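Local coordinates for protein anti sigma factor FlgM (Aquifex aeolicus, PDB 1RP3) that binds the flagellar sigma factor sigma-28 (FliA) as its anti-sigma factor and probably keeps it in an inactive conformation, at residues Glu6-Ile11 and Lys41-Leu46. Sequence-based numbering, arbitrary orientation.
Sequences ELSRLI and KIAQEL
Two regular alpha-helical segments, Glu6-Ile11 and Lys41-Leu46, run nearly antiparallel: their axes approach to 10.0 Å at a signed crossing angle of -163°, with Leu7 CA and Ile42 CA 6.3 Å apart. Glu6, at the solvent-facing border, presents its methylene to the opposite acid, Glu6 CG lying 3.8 Å from Glu45 CD. Its carboxylate reaches forward along its own helix to Arg9, an i to i+3 salt bridge (Arg9 NH1 to Glu6 OE2, 2.7 Å). Leu7, in the m,t rotamer, reaches across the seam: its CD2 touches Glu45 CB at 3.7 Å and Ile42 CG2 at 4.1 Å, while Leu7 CD1 meets Leu46 CD2 at 3.9 Å. Arg9, long and charged, suits the exposed edge, where its NH2 comes 4.4 Å from Lys41 NZ, a like-charge approach that the bridge to Glu6 probably eases. Leu10, its CA-to-CB bond pointing at the partner helix, packs with CB 3.6 Å from Ile42 CG1 and CD1 3.8 Å from Lys41 CB, so the aliphatic part of the lysine covers the leucine. Ile11 adds a looser contact, CG1 to Ile42 CD1 at 4.5 Å. Branched aliphatics suit these buried positions, filling space without polar groups needing partners. Such apolar packing bordered by charged residues is characteristic of an amphipathic antiparallel helix pair. It joins helix 5-14 to the C-terminal end of helix 31-46, and Leu19 of the sigma-28 chain packs on Leu7 and Ile11.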
ATOM      1  N   GLU B   6       4.706  22.325  16.226  1.00 51.67           N
ATOM      2  CA  GLU B   6       4.905  22.665  14.825  1.00 49.54           C
ATOM      3  C   GLU B   6       3.770  22.125  13.952  1.00 48.11           C
ATOM      4  O   GLU B   6       3.255  22.836  13.081  1.00 47.92           O
ATOM      5  CB  GLU B   6       6.271  22.153  14.345  1.00 49.42           C
ATOM      6  CG  GLU B   6       6.612  22.411  12.874  1.00 51.52           C
ATOM      7  CD  GLU B   6       6.666  23.888  12.498  1.00 52.88           C
ATOM      8  OE1 GLU B   6       6.492  24.754  13.383  1.00 54.09           O
ATOM      9  OE2 GLU B   6       6.879  24.185  11.300  1.00 55.16           O
ATOM     10  N   LEU B   7       3.362  20.884  14.202  1.00 45.67           N
ATOM     11  CA  LEU B   7       2.282  20.277  13.431  1.00 43.84           C
ATOM     12  C   LEU B   7       1.003  21.094  13.563  1.00 44.29           C
ATOM     13  O   LEU B   7       0.351  21.397  12.563  1.00 43.98           O
ATOM     14  CB  LEU B   7       2.037  18.828  13.872  1.00 41.56           C
ATOM     15  CG  LEU B   7       3.112  17.812  13.470  1.00 40.43           C
ATOM     16  CD1 LEU B   7       2.780  16.422  13.989  1.00 37.02           C
ATOM     17  CD2 LEU B   7       3.236  17.803  11.962  1.00 38.26           C
ATOM     18  N   SER B   8       0.678  21.483  14.796  1.00 43.90           N
ATOM     19  CA  SER B   8      -0.517  22.277  15.080  1.00 42.77           C
ATOM     20  C   SER B   8      -0.465  23.611  14.354  1.00 40.50           C
ATOM     21  O   SER B   8      -1.476  24.113  13.881  1.00 40.71           O
ATOM     22  CB  SER B   8      -0.650  22.506  16.590  1.00 44.02           C
ATOM     23  OG  SER B   8      -1.780  23.306  16.887  1.00 46.94           O
ATOM     24  N   ARG B   9       0.733  24.166  14.238  1.00 41.17           N
ATOM     25  CA  ARG B   9       0.909  25.444  13.570  1.00 41.05           C
ATOM     26  C   ARG B   9       0.729  25.267  12.073  1.00 40.07           C
ATOM     27  O   ARG B   9       0.052  26.065  11.422  1.00 42.15           O
ATOM     28  CB  ARG B   9       2.297  26.023  13.872  1.00 44.72           C
ATOM     29  CG  ARG B   9       2.445  27.500  13.490  1.00 49.37           C
ATOM     30  CD  ARG B   9       3.899  27.882  13.198  1.00 54.55           C
ATOM     31  NE  ARG B   9       4.112  28.161  11.776  1.00 57.58           N
ATOM     32  CZ  ARG B   9       5.037  27.574  11.023  1.00 58.62           C
ATOM     33  NH1 ARG B   9       5.851  26.667  11.551  1.00 57.50           N
ATOM     34  NH2 ARG B   9       5.142  27.885   9.733  1.00 58.36           N
ATOM     35  N   LEU B  10       1.311  24.196  11.540  1.00 37.95           N
ATOM     36  CA  LEU B  10       1.229  23.895  10.117  1.00 37.61           C
ATOM     37  C   LEU B  10      -0.203  23.620   9.689  1.00 37.91           C
ATOM     38  O   LEU B  10      -0.645  24.117   8.657  1.00 38.42           O
ATOM     39  CB  LEU B  10       2.160  22.731   9.756  1.00 34.54           C
ATOM     40  CG  LEU B  10       3.643  23.123   9.740  1.00 31.13           C
ATOM     41  CD1 LEU B  10       4.521  21.898   9.648  1.00 30.84           C
ATOM     42  CD2 LEU B  10       3.910  24.078   8.593  1.00 28.35           C
ATOM     43  N   ILE B  11      -0.940  22.869  10.508  1.00 38.74           N
ATOM     44  CA  ILE B  11      -2.344  22.564  10.235  1.00 39.42           C
ATOM     45  C   ILE B  11      -3.139  23.870  10.191  1.00 39.87           C
ATOM     46  O   ILE B  11      -4.023  24.052   9.343  1.00 38.41           O
ATOM     47  CB  ILE B  11      -2.934  21.610  11.300  1.00 39.77           C
ATOM     48  CG1 ILE B  11      -2.405  20.193  11.074  1.00 41.77           C
ATOM     49  CG2 ILE B  11      -4.451  21.582  11.221  1.00 41.91           C
ATOM     50  CD1 ILE B  11      -2.890  19.206  12.083  1.00 42.10           C
ATOM     51  N   LYS B  41       5.994  20.313   4.516  1.00 34.41           N
ATOM     52  CA  LYS B  41       6.552  20.526   5.842  1.00 35.92           C
ATOM     53  C   LYS B  41       5.936  19.578   6.849  1.00 36.36           C
ATOM     54  O   LYS B  41       6.636  19.081   7.727  1.00 37.63           O
ATOM     55  CB  LYS B  41       6.359  21.964   6.305  1.00 38.56           C
ATOM     56  CG  LYS B  41       7.193  22.992   5.556  1.00 38.10           C
ATOM     57  CD  LYS B  41       7.082  24.324   6.274  1.00 38.10           C
ATOM     58  CE  LYS B  41       7.898  25.406   5.620  1.00 37.68           C
ATOM     59  NZ  LYS B  41       7.784  26.676   6.386  1.00 38.10           N
ATOM     60  N   ILE B  42       4.623  19.357   6.749  1.00 35.73           N
ATOM     61  CA  ILE B  42       3.942  18.429   7.649  1.00 31.70           C
ATOM     62  C   ILE B  42       4.557  17.034   7.463  1.00 31.88           C
ATOM     63  O   ILE B  42       4.853  16.353   8.446  1.00 30.34           O
ATOM     64  CB  ILE B  42       2.407  18.386   7.398  1.00 33.05           C
ATOM     65  CG1 ILE B  42       1.778  19.729   7.771  1.00 32.32           C
ATOM     66  CG2 ILE B  42       1.757  17.238   8.196  1.00 31.92           C
ATOM     67  CD1 ILE B  42       0.288  19.805   7.539  1.00 34.05           C
ATOM     68  N   ALA B  43       4.804  16.647   6.210  1.00 29.79           N
ATOM     69  CA  ALA B  43       5.406  15.350   5.904  1.00 32.15           C
ATOM     70  C   ALA B  43       6.824  15.240   6.473  1.00 34.15           C
ATOM     71  O   ALA B  43       7.217  14.185   6.990  1.00 32.52           O
ATOM     72  CB  ALA B  43       5.433  15.118   4.399  1.00 30.15           C
ATOM     73  N   GLN B  44       7.581  16.335   6.374  1.00 37.13           N
ATOM     74  CA  GLN B  44       8.951  16.380   6.877  1.00 39.41           C
ATOM     75  C   GLN B  44       8.974  16.158   8.385  1.00 42.19           C
ATOM     76  O   GLN B  44       9.837  15.442   8.890  1.00 42.13           O
ATOM     77  CB  GLN B  44       9.612  17.712   6.527  1.00 38.78           C
ATOM     78  CG  GLN B  44       9.853  17.908   5.046  1.00 40.59           C
ATOM     79  CD  GLN B  44      10.320  19.322   4.707  1.00 43.87           C
ATOM     80  OE1 GLN B  44      11.183  19.885   5.387  1.00 47.27           O
ATOM     81  NE2 GLN B  44       9.756  19.895   3.644  1.00 41.30           N
ATOM     82  N   GLU B  45       7.994  16.719   9.093  1.00 44.39           N
ATOM     83  CA  GLU B  45       7.914  16.555  10.548  1.00 49.74           C
ATOM     84  C   GLU B  45       7.573  15.130  10.959  1.00 51.87           C
ATOM     85  O   GLU B  45       8.099  14.614  11.949  1.00 52.91           O
ATOM     86  CB  GLU B  45       6.879  17.508  11.157  1.00 51.18           C
ATOM     87  CG  GLU B  45       7.275  18.972  11.115  1.00 57.01           C
ATOM     88  CD  GLU B  45       8.568  19.266  11.873  1.00 60.00           C
ATOM     89  OE1 GLU B  45       8.697  18.838  13.049  1.00 59.49           O
ATOM     90  OE2 GLU B  45       9.452  19.927  11.277  1.00 60.48           O
ATOM     91  N   LEU B  46       6.702  14.493  10.188  1.00 52.88           N
ATOM     92  CA  LEU B  46       6.278  13.137  10.488  1.00 55.30           C
ATOM     93  C   LEU B  46       7.328  12.076  10.199  1.00 57.74           C
ATOM     94  O   LEU B  46       7.291  10.992  10.774  1.00 58.12           O
ATOM     95  CB  LEU B  46       4.998  12.815   9.722  1.00 53.60           C
ATOM     96  CG  LEU B  46       3.785  13.664  10.103  1.00 51.28           C
ATOM     97  CD1 LEU B  46       2.593  13.280   9.248  1.00 47.93           C
ATOM     98  CD2 LEU B  46       3.474  13.492  11.585  1.00 49.36           C
TER